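Local coordinates for protein glutathione peroxidase (Schistosoma mansoni, PDB 2V1M) that catalyses the reduction of hydrogen peroxide by glutathione, yielding glutathione disulfide and water, at residues 74-78 with 130-134; 35-39 with 114-118; 59-65 with 159-163; 50-54 with 93-98. All coordinates share one frame; numbering follows the deposited sequence.

Contact 1 (74-78 with 130-134); sequences QFGGQ and IKWNF. With SO4 (sulfate ion), chain B.
F75 packs its CB on the indole of W132 and one ring face on the backbone of 130-134, and it buries more surface here than any other residue. Its CB lies over one face of the indole, 3.5 Å from the centroid of the six-membered ring and only 9° off the normal, a CH-pi contact. The phenyl ring, with CG beside the backbone N (chi1 -56°), runs past the indole and puts one face against CA of W132. At its far end CE1 is 3.4 Å from I130 O, and CZ meets I130 CG2 at 3.8 Å. W132 turns its indole back over F75 because CG is anti to the backbone N (chi1 -155°); this also carries CH2 to the peptide of G76. The amide of N133 stands nearly perpendicular to the phenyl ring, its OD1 close to the ring plane and 3.4 Å from F75 CD2. Water 1 accepts from F75 N and can donate to N133 OD1, one of several acceptors around it, each at 2.9 Å. Q78 contributes OE1, which takes a weak, bent bond from W132 NE1 (3.2 Å). K131 points away and binds a sulfate that T125 and R148 also hold, probably from the crystallisation liquor. W132 NE1 (weakly) and N133 ND2 both donate to the cysteinesulfonic acid at position 43, the active-site position by similarity. F75 thus packs against the same two side chains whose N-H groups point to position 43, consistent with Q78, W132 and N133 being the Gln, Trp and Asn of the glutathione peroxidase tetrad.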
loop_
_atom_site.group_PDB
_atom_site.type_symbol
_atom_site.label_atom_id
_atom_site.label_comp_id
_atom_site.label_asym_id
_atom_site.label_seq_id
_atom_site.Cartn_x
_atom_site.Cartn_y
_atom_site.Cartn_z
ATOM N N GLN A 74 -0.321 10.976 -9.252
ATOM C CA GLN A 74 -1.058 12.196 -8.933
ATOM C C GLN A 74 -0.250 13.233 -8.172
ATOM O O GLN A 74 -0.777 14.335 -7.946
ATOM C CB GLN A 74 -2.347 11.875 -8.179
ATOM C CG GLN A 74 -3.348 11.181 -9.064
ATOM C CD GLN A 74 -4.654 10.949 -8.335
ATOM O OE1 GLN A 74 -4.703 10.227 -7.329
ATOM N NE2 GLN A 74 -5.726 11.596 -8.819
ATOM N N PHE A 75 0.994 12.927 -7.762
ATOM C CA PHE A 75 1.744 13.785 -6.853
ATOM C C PHE A 75 3.054 14.220 -7.515
ATOM O O PHE A 75 4.043 13.498 -7.471
ATOM C CB PHE A 75 1.958 13.070 -5.512
ATOM C CG PHE A 75 0.661 12.615 -4.882
ATOM C CD1 PHE A 75 -0.239 13.557 -4.357
ATOM C CD2 PHE A 75 0.300 11.279 -4.922
ATOM C CE1 PHE A 75 -1.453 13.130 -3.819
ATOM C CE2 PHE A 75 -0.911 10.859 -4.367
ATOM C CZ PHE A 75 -1.785 11.802 -3.812
ATOM N N GLY A 76 3.012 15.411 -8.091
ATOM C CA GLY A 76 4.216 15.984 -8.662
ATOM C C GLY A 76 4.730 15.266 -9.904
ATOM O O GLY A 76 5.895 15.422 -10.276
ATOM N N GLY A 77 3.881 14.483 -10.553
ATOM C CA GLY A 77 4.310 13.693 -11.723
ATOM C C GLY A 77 5.493 12.778 -11.368
ATOM O O GLY A 77 6.377 12.527 -12.204
ATOM N N GLN A 78 5.462 12.200 -10.160
ATOM C CA GLN A 78 6.587 11.415 -9.662
ATOM C C GLN A 78 6.508 9.913 -9.927
ATOM O O GLN A 78 7.434 9.175 -9.551
ATOM C CB GLN A 78 6.837 11.741 -8.189
ATOM C CG GLN A 78 7.312 13.162 -8.043
ATOM C CD GLN A 78 7.487 13.618 -6.588
ATOM O OE1 GLN A 78 7.144 12.929 -5.629
ATOM N NE2 GLN A 78 8.034 14.815 -6.415
ATOM N N ILE A 130 -5.478 11.896 0.117
ATOM C CA ILE A 130 -4.085 11.454 0.249
ATOM C C ILE A 130 -3.202 12.676 -0.053
ATOM O O ILE A 130 -3.429 13.389 -1.050
ATOM C CB ILE A 130 -3.771 10.291 -0.710
ATOM C CG1 ILE A 130 -4.741 9.117 -0.541
ATOM C CG2 ILE A 130 -2.310 9.867 -0.592
ATOM C CD1 ILE A 130 -4.822 8.571 0.886
ATOM N N LYS A 131 -2.208 12.911 0.795
ATOM C CA LYS A 131 -1.471 14.157 0.693
ATOM C C LYS A 131 -0.238 14.121 -0.186
ATOM O O LYS A 131 0.139 15.153 -0.753
ATOM C CB LYS A 131 -1.083 14.649 2.064
ATOM C CG LYS A 131 -2.266 15.133 2.859
ATOM C CD LYS A 131 -1.847 15.394 4.307
ATOM C CE LYS A 131 -2.940 16.027 5.147
ATOM N NZ LYS A 131 -4.188 15.236 5.159
ATOM N N TRP A 132 0.397 12.963 -0.323
ATOM C CA TRP A 132 1.560 12.835 -1.200
ATOM C C TRP A 132 1.815 11.340 -1.417
ATOM O O TRP A 132 1.077 10.480 -0.905
ATOM C CB TRP A 132 2.809 13.579 -0.630
ATOM C CG TRP A 132 3.780 13.974 -1.698
ATOM C CD1 TRP A 132 5.050 13.495 -1.884
ATOM C CD2 TRP A 132 3.544 14.897 -2.773
ATOM N NE1 TRP A 132 5.616 14.072 -3.006
ATOM C CE2 TRP A 132 4.710 14.925 -3.574
ATOM C CE3 TRP A 132 2.459 15.735 -3.135
ATOM C CZ2 TRP A 132 4.833 15.758 -4.705
ATOM C CZ3 TRP A 132 2.590 16.569 -4.261
ATOM C CH2 TRP A 132 3.774 16.561 -5.028
ATOM N N ASN A 133 2.870 11.033 -2.166
ATOM C CA ASN A 133 3.327 9.645 -2.275
ATOM C C ASN A 133 3.670 9.082 -0.894
ATOM O O ASN A 133 4.129 9.791 0.001
ATOM C CB ASN A 133 4.530 9.580 -3.204
ATOM C CG ASN A 133 4.288 10.293 -4.509
ATOM O OD1 ASN A 133 3.377 9.943 -5.276
ATOM N ND2 ASN A 133 5.085 11.335 -4.756
ATOM N N PHE A 134 3.522 7.759 -0.775
ATOM C CA PHE A 134 3.942 6.984 0.390
ATOM C C PHE A 134 3.109 7.216 1.641
ATOM O O PHE A 134 3.616 7.099 2.749
ATOM C CB PHE A 134 5.448 7.111 0.666
ATOM C CG PHE A 134 6.280 6.613 -0.494
ATOM C CD1 PHE A 134 6.426 5.248 -0.729
ATOM C CD2 PHE A 134 6.932 7.506 -1.352
ATOM C CE1 PHE A 134 7.188 4.767 -1.772
ATOM C CE2 PHE A 134 7.687 7.020 -2.411
ATOM C CZ PHE A 134 7.832 5.679 -2.644
HETATM S S SO4 B . -2.527 12.052 6.280
HETATM O O1 SO4 B . -3.713 12.568 5.516
HETATM O O2 SO4 B . -2.329 12.967 7.425
HETATM O O3 SO4 B . -2.869 10.691 6.740
HETATM O O4 SO4 B . -1.332 12.091 5.439
HETATM O O HOH W 1 2.904 10.740 -8.039
#

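Contact 2 (35-39 with 114-118); sequences LIVNV and LYKFL
Water 2 is held between helix and strand by three oxygens: it is 3.1 Å from Y115 OH, 2.9 Å from I36 O and 3.3 Å from N38 OD1. It can donate to either strand oxygen, though acceptors outnumber its protons. A buried hydroxyl is thus joined to the sheet through solvent, and Y115 OH also rests 3.4 Å from N38 CB. The N38 amide has further partners: CG sits between the backbone N and the carbonyl carbon (chi1 61°), which lets ND2 donate to W132 O while OD1 takes a weak bond from S135 N. Beside this polar spot the contact is aliphatic. I36 CG2 touches both Y115 OH and L118 CD1, 4.0 Å from the latter, and the extended CG1 branch of I36 sends CD1 to within 4.4 Å of L114 CD1. L118 CD1 in turn lies over the centre of the Y115 ring, bracing it from within the helix. Side chains alternate along the strand: I36 and N38 face helix 113-121, while L35 and V39 meet helix 46-60. The short axes are 11.5 Å apart at a crossing angle of -118°, so the helix runs steeply athwart the strand. A central strand clad by helices on both faces of a mixed sheet is the core of the thioredoxin fold.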
loop_
_atom_site.group_PDB
_atom_site.type_symbol
_atom_site.label_atom_id
_atom_site.label_comp_id
_atom_site.label_asym_id
_atom_site.label_seq_id
_atom_site.Cartn_x
_atom_site.Cartn_y
_atom_site.Cartn_z
ATOM N N LEU A 35 -0.383 -3.897 4.799
ATOM C CA LEU A 35 0.083 -2.521 4.806
ATOM C C LEU A 35 0.005 -2.033 3.365
ATOM O O LEU A 35 0.691 -2.588 2.495
ATOM C CB LEU A 35 1.513 -2.416 5.347
ATOM C CG LEU A 35 1.981 -0.956 5.534
ATOM C CD1 LEU A 35 1.184 -0.236 6.653
ATOM C CD2 LEU A 35 3.485 -0.945 5.809
ATOM N N ILE A 36 -0.895 -1.076 3.102
ATOM C CA ILE A 36 -1.191 -0.635 1.749
ATOM C C ILE A 36 -0.567 0.737 1.539
ATOM O O ILE A 36 -0.891 1.703 2.301
ATOM C CB ILE A 36 -2.729 -0.627 1.496
ATOM C CG1 ILE A 36 -3.292 -2.036 1.771
ATOM C CG2 ILE A 36 -2.972 -0.147 0.067
ATOM C CD1 ILE A 36 -4.791 -2.172 1.538
ATOM N N VAL A 37 0.302 0.830 0.544
ATOM C CA VAL A 37 1.144 2.024 0.361
ATOM C C VAL A 37 0.994 2.503 -1.063
ATOM O O VAL A 37 1.112 1.714 -2.001
ATOM C CB VAL A 37 2.639 1.644 0.639
ATOM C CG1 VAL A 37 3.511 2.926 0.603
ATOM C CG2 VAL A 37 2.774 0.918 1.940
ATOM N N ASN A 38 0.719 3.807 -1.270
ATOM C CA ASN A 38 0.792 4.384 -2.617
ATOM C C ASN A 38 2.227 4.830 -2.851
ATOM O O ASN A 38 2.826 5.435 -1.969
ATOM C CB ASN A 38 -0.217 5.513 -2.811
ATOM C CG ASN A 38 0.001 6.701 -1.848
ATOM O OD1 ASN A 38 -0.117 6.552 -0.620
ATOM N ND2 ASN A 38 0.274 7.884 -2.410
ATOM N N VAL A 39 2.783 4.477 -4.023
ATOM C CA VAL A 39 4.206 4.626 -4.249
ATOM C C VAL A 39 4.476 5.468 -5.485
ATOM O O VAL A 39 3.596 5.745 -6.310
ATOM C CB VAL A 39 4.904 3.228 -4.341
ATOM C CG1 VAL A 39 4.740 2.467 -3.040
ATOM C CG2 VAL A 39 4.362 2.415 -5.527
ATOM N N LEU A 114 -10.710 0.808 -4.055
ATOM C CA LEU A 114 -9.997 0.413 -2.834
ATOM C C LEU A 114 -9.632 1.685 -2.024
ATOM O O LEU A 114 -9.773 1.694 -0.786
ATOM C CB LEU A 114 -8.730 -0.343 -3.203
ATOM C CG LEU A 114 -7.757 -0.569 -2.019
ATOM C CD1 LEU A 114 -8.371 -1.441 -0.931
ATOM C CD2 LEU A 114 -6.471 -1.172 -2.551
ATOM N N TYR A 115 -9.137 2.712 -2.708
ATOM C CA TYR A 115 -8.752 3.935 -2.006
ATOM C C TYR A 115 -9.931 4.759 -1.561
ATOM O O TYR A 115 -9.875 5.382 -0.492
ATOM C CB TYR A 115 -7.724 4.743 -2.823
ATOM C CG TYR A 115 -6.316 4.263 -2.546
ATOM C CD1 TYR A 115 -5.475 4.959 -1.695
ATOM C CD2 TYR A 115 -5.816 3.169 -3.234
ATOM C CE1 TYR A 115 -4.131 4.523 -1.490
ATOM C CE2 TYR A 115 -4.490 2.732 -3.056
ATOM C CZ TYR A 115 -3.665 3.427 -2.177
ATOM O OH TYR A 115 -2.363 3.018 -1.934
ATOM N N LYS A 116 -11.019 4.776 -2.334
ATOM C CA LYS A 116 -12.251 5.379 -1.816
ATOM C C LYS A 116 -12.627 4.717 -0.490
ATOM O O LYS A 116 -12.978 5.392 0.498
ATOM C CB LYS A 116 -13.391 5.289 -2.833
ATOM C CG LYS A 116 -13.081 6.062 -4.118
ATOM C CD LYS A 116 -14.297 6.088 -5.073
ATOM C CE LYS A 116 -13.994 6.926 -6.296
ATOM N NZ LYS A 116 -15.223 7.049 -7.162
ATOM N N PHE A 117 -12.549 3.395 -0.452
ATOM C CA PHE A 117 -12.870 2.650 0.765
ATOM C C PHE A 117 -11.892 2.975 1.897
ATOM O O PHE A 117 -12.321 3.241 3.050
ATOM C CB PHE A 117 -12.879 1.145 0.466
ATOM C CG PHE A 117 -13.111 0.303 1.678
ATOM C CD1 PHE A 117 -14.392 0.233 2.274
ATOM C CD2 PHE A 117 -12.067 -0.433 2.250
ATOM C CE1 PHE A 117 -14.607 -0.559 3.386
ATOM C CE2 PHE A 117 -12.295 -1.232 3.377
ATOM C CZ PHE A 117 -13.570 -1.296 3.933
ATOM N N LEU A 118 -10.587 2.888 1.643
ATOM C CA LEU A 118 -9.594 3.156 2.696
ATOM C C LEU A 118 -9.847 4.537 3.318
ATOM O O LEU A 118 -9.878 4.682 4.546
ATOM C CB LEU A 118 -8.189 3.083 2.120
ATOM C CG LEU A 118 -7.729 1.674 1.692
ATOM C CD1 LEU A 118 -6.392 1.806 0.965
ATOM C CD2 LEU A 118 -7.599 0.748 2.904
HETATM O O HOH W 2 -1.710 4.160 0.913
#

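Contact 3 (59-65 with 159-163); sequences RLVGKGL and EGDIM
The Schellman motif that ends helix 46-60 delivers L60 and L65 to I162 of the C-terminal helix 159-167. Here the chain turns from helix to strand within a beta-alpha-beta crossover of the thioredoxin fold, since strands 33-39 and 65-71 are parallel neighbours. G64, with phi 116°, is the C' residue: G64 N bonds to V61 O, and both L65 N and K63 N bond to L60 O. Two leucines five residues apart are thereby brought side by side. I162 CG2, anti to its own backbone nitrogen, rests against both, 4.0 Å from L60 CD1 and from L65 CD1; beyond it I162 also meets M56 and L138. The other branch of L60 is occupied by sulfur, CD2 lying 3.6 Å from M163 SD. Toward the surface R59 and E159 form a salt bridge of 2.9 Å between NH2 and OE2, with a fairly straight N-H (159°). OE2 lies near the guanidinium plane and is approached on its syn side but 32° out of the carboxylate plane; the two flat groups stand almost perpendicular. The extended chi1 and chi2 of R59 carry CD to 3.0 Å from E159 OE2, and the bend at chi3 swings the guanidinium round to the same oxygen. M163, bent at chi2 and chi3, ends with CE 4.2 Å from K63 CD.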
loop_
_atom_site.group_PDB
_atom_site.type_symbol
_atom_site.label_atom_id
_atom_site.label_comp_id
_atom_site.label_asym_id
_atom_site.label_seq_id
_atom_site.Cartn_x
_atom_site.Cartn_y
_atom_site.Cartn_z
ATOM N N ARG A 59 11.225 -9.427 7.304
ATOM C CA ARG A 59 11.087 -9.759 8.722
ATOM C C ARG A 59 9.737 -10.418 9.040
ATOM O O ARG A 59 9.666 -11.299 9.916
ATOM C CB ARG A 59 11.301 -8.498 9.598
ATOM C CG ARG A 59 11.255 -8.763 11.087
ATOM C CD ARG A 59 11.464 -7.506 11.893
ATOM N NE ARG A 59 12.881 -7.268 12.122
ATOM C CZ ARG A 59 13.367 -6.340 12.937
ATOM N NH1 ARG A 59 14.679 -6.215 13.077
ATOM N NH2 ARG A 59 12.550 -5.527 13.597
ATOM N N LEU A 60 8.667 -9.964 8.367
ATOM C CA LEU A 60 7.306 -10.235 8.855
ATOM C C LEU A 60 6.413 -11.005 7.908
ATOM O O LEU A 60 5.314 -11.402 8.351
ATOM C CB LEU A 60 6.658 -8.915 9.266
ATOM C CG LEU A 60 7.360 -8.218 10.450
ATOM C CD1 LEU A 60 6.740 -6.851 10.686
ATOM C CD2 LEU A 60 7.358 -9.056 11.727
ATOM N N VAL A 61 6.794 -11.261 6.653
ATOM C CA VAL A 61 5.903 -11.988 5.765
ATOM C C VAL A 61 5.528 -13.365 6.334
ATOM O O VAL A 61 4.373 -13.791 6.234
ATOM C CB VAL A 61 6.506 -12.102 4.353
ATOM C CG1 VAL A 61 7.821 -12.903 4.341
ATOM C CG2 VAL A 61 5.467 -12.676 3.350
ATOM N N GLY A 62 6.495 -14.035 6.951
ATOM C CA GLY A 62 6.237 -15.358 7.513
ATOM C C GLY A 62 5.290 -15.347 8.703
ATOM O O GLY A 62 4.781 -16.406 9.078
ATOM N N LYS A 63 5.109 -14.187 9.326
ATOM C CA LYS A 63 4.229 -14.009 10.466
ATOM C C LYS A 63 2.836 -13.536 10.063
ATOM O O LYS A 63 1.953 -13.453 10.910
ATOM C CB LYS A 63 4.845 -13.005 11.439
ATOM C CG LYS A 63 6.162 -13.458 12.052
ATOM C CD LYS A 63 6.685 -12.422 13.057
ATOM C CE LYS A 63 8.189 -12.484 13.245
ATOM N NZ LYS A 63 8.644 -13.872 13.498
ATOM N N GLY A 64 2.654 -13.240 8.777
ATOM C CA GLY A 64 1.331 -12.870 8.246
ATOM C C GLY A 64 1.191 -11.460 7.694
ATOM O O GLY A 64 0.068 -11.055 7.396
ATOM N N LEU A 65 2.281 -10.693 7.573
ATOM C CA LEU A 65 2.204 -9.375 6.971
ATOM C C LEU A 65 2.233 -9.468 5.441
ATOM O O LEU A 65 3.112 -10.171 4.887
ATOM C CB LEU A 65 3.369 -8.493 7.417
ATOM C CG LEU A 65 3.372 -7.090 6.782
ATOM C CD1 LEU A 65 2.188 -6.250 7.239
ATOM C CD2 LEU A 65 4.682 -6.392 7.141
ATOM N N GLU A 159 5.909 -0.680 12.588
ATOM C CA GLU A 159 6.100 -2.089 12.914
ATOM C C GLU A 159 5.425 -2.478 14.237
ATOM O O GLU A 159 4.867 -3.570 14.325
ATOM C CB GLU A 159 7.599 -2.383 12.966
ATOM C CG GLU A 159 7.895 -3.844 12.987
ATOM C CD GLU A 159 9.252 -4.202 12.409
ATOM O OE1 GLU A 159 9.758 -3.530 11.482
ATOM O OE2 GLU A 159 9.797 -5.195 12.914
ATOM N N GLY A 160 5.482 -1.623 15.255
ATOM C CA GLY A 160 4.843 -1.940 16.538
ATOM C C GLY A 160 3.334 -2.196 16.358
ATOM O O GLY A 160 2.759 -3.163 16.911
ATOM N N ASP A 161 2.679 -1.323 15.588
ATOM C CA ASP A 161 1.261 -1.482 15.330
ATOM C C ASP A 161 0.985 -2.753 14.523
ATOM O O ASP A 161 -0.000 -3.455 14.779
ATOM C CB ASP A 161 0.709 -0.260 14.586
ATOM C CG ASP A 161 0.702 1.025 15.447
ATOM O OD1 ASP A 161 0.757 0.928 16.693
ATOM O OD2 ASP A 161 0.585 2.130 14.852
ATOM N N ILE A 162 1.840 -3.053 13.544
ATOM C CA ILE A 162 1.711 -4.308 12.819
ATOM C C ILE A 162 1.793 -5.499 13.773
ATOM O O ILE A 162 0.994 -6.425 13.664
ATOM C CB ILE A 162 2.786 -4.386 11.717
ATOM C CG1 ILE A 162 2.406 -3.414 10.566
ATOM C CG2 ILE A 162 2.918 -5.843 11.177
ATOM C CD1 ILE A 162 3.584 -3.119 9.620
ATOM N N MET A 163 2.771 -5.508 14.680
ATOM C CA MET A 163 2.906 -6.640 15.610
ATOM C C MET A 163 1.652 -6.837 16.422
ATOM O O MET A 163 1.251 -7.987 16.695
ATOM C CB MET A 163 4.121 -6.488 16.556
ATOM C CG MET A 163 5.477 -6.396 15.838
ATOM S SD MET A 163 5.766 -7.558 14.546
ATOM C CE MET A 163 6.045 -9.061 15.478
#

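Contact 4 (50-54 with 93-98); sequences YRQLQ and KYGVQF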
loop_
_atom_site.group_PDB
_atom_site.type_symbol
_atom_site.label_atom_id
_atom_site.label_comp_id
_atom_site.label_asym_id
_atom_site.label_seq_id
_atom_site.Cartn_x
_atom_site.Cartn_y
_atom_site.Cartn_z
ATOM N N TYR A 50 11.048 2.322 0.063
ATOM C CA TYR A 50 11.201 0.971 -0.504
ATOM C C TYR A 50 12.175 0.119 0.307
ATOM O O TYR A 50 11.931 -1.064 0.515
ATOM C CB TYR A 50 11.658 1.071 -1.957
ATOM C CG TYR A 50 10.481 1.145 -2.918
ATOM C CD1 TYR A 50 9.762 0.007 -3.314
ATOM C CD2 TYR A 50 10.094 2.392 -3.437
ATOM C CE1 TYR A 50 8.682 0.121 -4.189
ATOM C CE2 TYR A 50 8.991 2.518 -4.306
ATOM C CZ TYR A 50 8.290 1.376 -4.676
ATOM O OH TYR A 50 7.218 1.534 -5.503
ATOM N N ARG A 51 13.293 0.691 0.767
ATOM C CA ARG A 51 14.265 -0.099 1.540
ATOM C C ARG A 51 13.601 -0.611 2.814
ATOM O O ARG A 51 13.724 -1.802 3.160
ATOM C CB ARG A 51 15.509 0.724 1.897
ATOM C CG ARG A 51 16.395 1.141 0.756
ATOM C CD ARG A 51 17.352 0.090 0.298
ATOM N NE ARG A 51 18.187 0.645 -0.762
ATOM C CZ ARG A 51 18.603 -0.004 -1.827
ATOM N NH1 ARG A 51 18.324 -1.309 -1.975
ATOM N NH2 ARG A 51 19.311 0.685 -2.722
ATOM N N GLN A 52 12.929 0.272 3.549
ATOM C CA GLN A 52 12.334 -0.162 4.810
ATOM C C GLN A 52 11.188 -1.157 4.556
ATOM O O GLN A 52 11.029 -2.101 5.337
ATOM C CB GLN A 52 11.837 1.013 5.624
ATOM C CG GLN A 52 12.998 1.873 6.146
ATOM C CD GLN A 52 12.571 2.906 7.169
ATOM O OE1 GLN A 52 11.429 2.954 7.615
ATOM N NE2 GLN A 52 13.508 3.735 7.572
ATOM N N LEU A 53 10.366 -0.909 3.533
ATOM C CA LEU A 53 9.293 -1.869 3.233
ATOM C C LEU A 53 9.837 -3.257 2.907
ATOM O O LEU A 53 9.268 -4.269 3.307
ATOM C CB LEU A 53 8.371 -1.348 2.127
ATOM C CG LEU A 53 7.548 -0.123 2.521
ATOM C CD1 LEU A 53 6.938 0.490 1.241
ATOM C CD2 LEU A 53 6.411 -0.528 3.486
ATOM N N GLN A 54 10.916 -3.316 2.117
ATOM C CA GLN A 54 11.489 -4.628 1.773
ATOM C C GLN A 54 12.063 -5.320 3.023
ATOM O O GLN A 54 11.930 -6.555 3.164
ATOM C CB GLN A 54 12.544 -4.461 0.668
ATOM C CG GLN A 54 13.279 -5.748 0.354
ATOM C CD GLN A 54 12.428 -6.922 0.012
ATOM O OE1 GLN A 54 11.274 -6.788 -0.461
ATOM N NE2 GLN A 54 12.991 -8.130 0.252
ATOM N N LYS A 93 16.593 -2.389 -8.064
ATOM C CA LYS A 93 17.246 -1.500 -7.116
ATOM C C LYS A 93 17.077 -1.966 -5.681
ATOM O O LYS A 93 17.991 -1.839 -4.863
ATOM C CB LYS A 93 16.770 -0.051 -7.255
ATOM C CG LYS A 93 17.596 0.933 -6.442
ATOM C CD LYS A 93 17.286 2.389 -6.738
ATOM C CE LYS A 93 18.229 3.250 -5.889
ATOM N NZ LYS A 93 18.011 4.708 -6.141
ATOM N N TYR A 94 15.881 -2.461 -5.342
ATOM C CA TYR A 94 15.566 -2.753 -3.936
ATOM C C TYR A 94 15.340 -4.236 -3.684
ATOM O O TYR A 94 15.212 -4.658 -2.526
ATOM C CB TYR A 94 14.327 -1.975 -3.474
ATOM C CG TYR A 94 14.388 -0.508 -3.792
ATOM C CD1 TYR A 94 15.303 0.335 -3.192
ATOM C CD2 TYR A 94 13.461 0.039 -4.687
ATOM C CE1 TYR A 94 15.338 1.702 -3.521
ATOM C CE2 TYR A 94 13.459 1.369 -5.012
ATOM C CZ TYR A 94 14.393 2.194 -4.447
ATOM O OH TYR A 94 14.337 3.522 -4.785
ATOM N N GLY A 95 15.218 -5.038 -4.732
ATOM C CA GLY A 95 14.882 -6.450 -4.542
ATOM C C GLY A 95 13.487 -6.645 -3.927
ATOM O O GLY A 95 13.274 -7.572 -3.146
ATOM N N VAL A 96 12.523 -5.802 -4.344
ATOM C CA VAL A 96 11.185 -5.894 -3.802
ATOM C C VAL A 96 10.611 -7.311 -3.974
ATOM O O VAL A 96 10.522 -7.819 -5.113
ATOM C CB VAL A 96 10.257 -4.895 -4.510
ATOM C CG1 VAL A 96 8.792 -5.163 -4.175
ATOM C CG2 VAL A 96 10.650 -3.470 -4.117
ATOM N N GLN A 97 10.171 -7.879 -2.847
ATOM C CA GLN A 97 9.515 -9.202 -2.853
ATOM C C GLN A 97 8.058 -9.127 -2.465
ATOM O O GLN A 97 7.354 -10.143 -2.566
ATOM C CB GLN A 97 10.251 -10.166 -1.931
ATOM C CG GLN A 97 11.627 -10.518 -2.424
ATOM C CD GLN A 97 12.326 -11.370 -1.407
ATOM O OE1 GLN A 97 12.566 -10.936 -0.278
ATOM N NE2 GLN A 97 12.592 -12.636 -1.750
ATOM N N PHE A 98 7.586 -7.974 -1.980
ATOM C CA PHE A 98 6.189 -7.787 -1.654
ATOM C C PHE A 98 5.381 -7.505 -2.945
ATOM O O PHE A 98 5.927 -7.557 -4.063
ATOM C CB PHE A 98 6.001 -6.702 -0.587
ATOM C CG PHE A 98 6.660 -5.377 -0.895
ATOM C CD1 PHE A 98 7.972 -5.104 -0.468
ATOM C CD2 PHE A 98 5.986 -4.403 -1.651
ATOM C CE1 PHE A 98 8.575 -3.887 -0.773
ATOM C CE2 PHE A 98 6.604 -3.194 -1.973
ATOM C CZ PHE A 98 7.914 -2.938 -1.551
HETATM O O HOH W 3 16.630 -3.285 -0.604
#
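Y50 CB is the knob that presses into the face of Y94, 3.5 Å from the ring centroid and 14° off its normal, a CH-pi contact; K93 CG lies against the other face. The two tyrosine rings are nearly parallel but slid apart, so they barely overlap. R51 closes the rim of Y94: ring atom CD1 sits over the centre of the guanidinium face, the planes 77° apart, while NH1 donates to K93 O (3.0 Å) and to water 3, which passes a bond on to Y94 O. D47 takes the polar ends of K93 and Y94. G95, at positive phi, leads the chain out of helix 83-94, which links parallel strands 65-71 and 99-100 in a beta-alpha-beta crossover of the thioredoxin fold. Past this turn Q54 acts as a hook. Bent at chi2 (54°), it receives Q97 N on OE1 at 2.8 Å and gives NE2 to Q97 OE1 at 2.9 Å. Next to Q54 OE1, F98 meets Y50 CD1 with its edge (CZ 3.9 Å) and also touches L53 CB (CE1 3.9 Å). V96 fills the corner, with CG1 on the F98 face and CG2 3.7 Å from Y50 CD1.

How the contacts relate
Contact 2 is wholly buried, near the chain's centre, and chiefly aliphatic around one shared water; the other three are partly buried and mix apolar contacts with polar ones. Contacts 3 and 4 both use helix 46-60, the former at its C-terminal end, secured by a surface salt bridge, the latter midway along it, secured by the Q54 amide bonding to the backbone N and the side chain of Q97. Contact 1 joins two loops instead of regular elements, and its donors face the active-site position. It touches contact 2 directly, F134 N lying 2.7 Å from N38 O, and contact 4 through the F134 and Y50 rings. Contacts 1 and 3 lie on opposite sides of the chain's centre, 26 Å apart between centres.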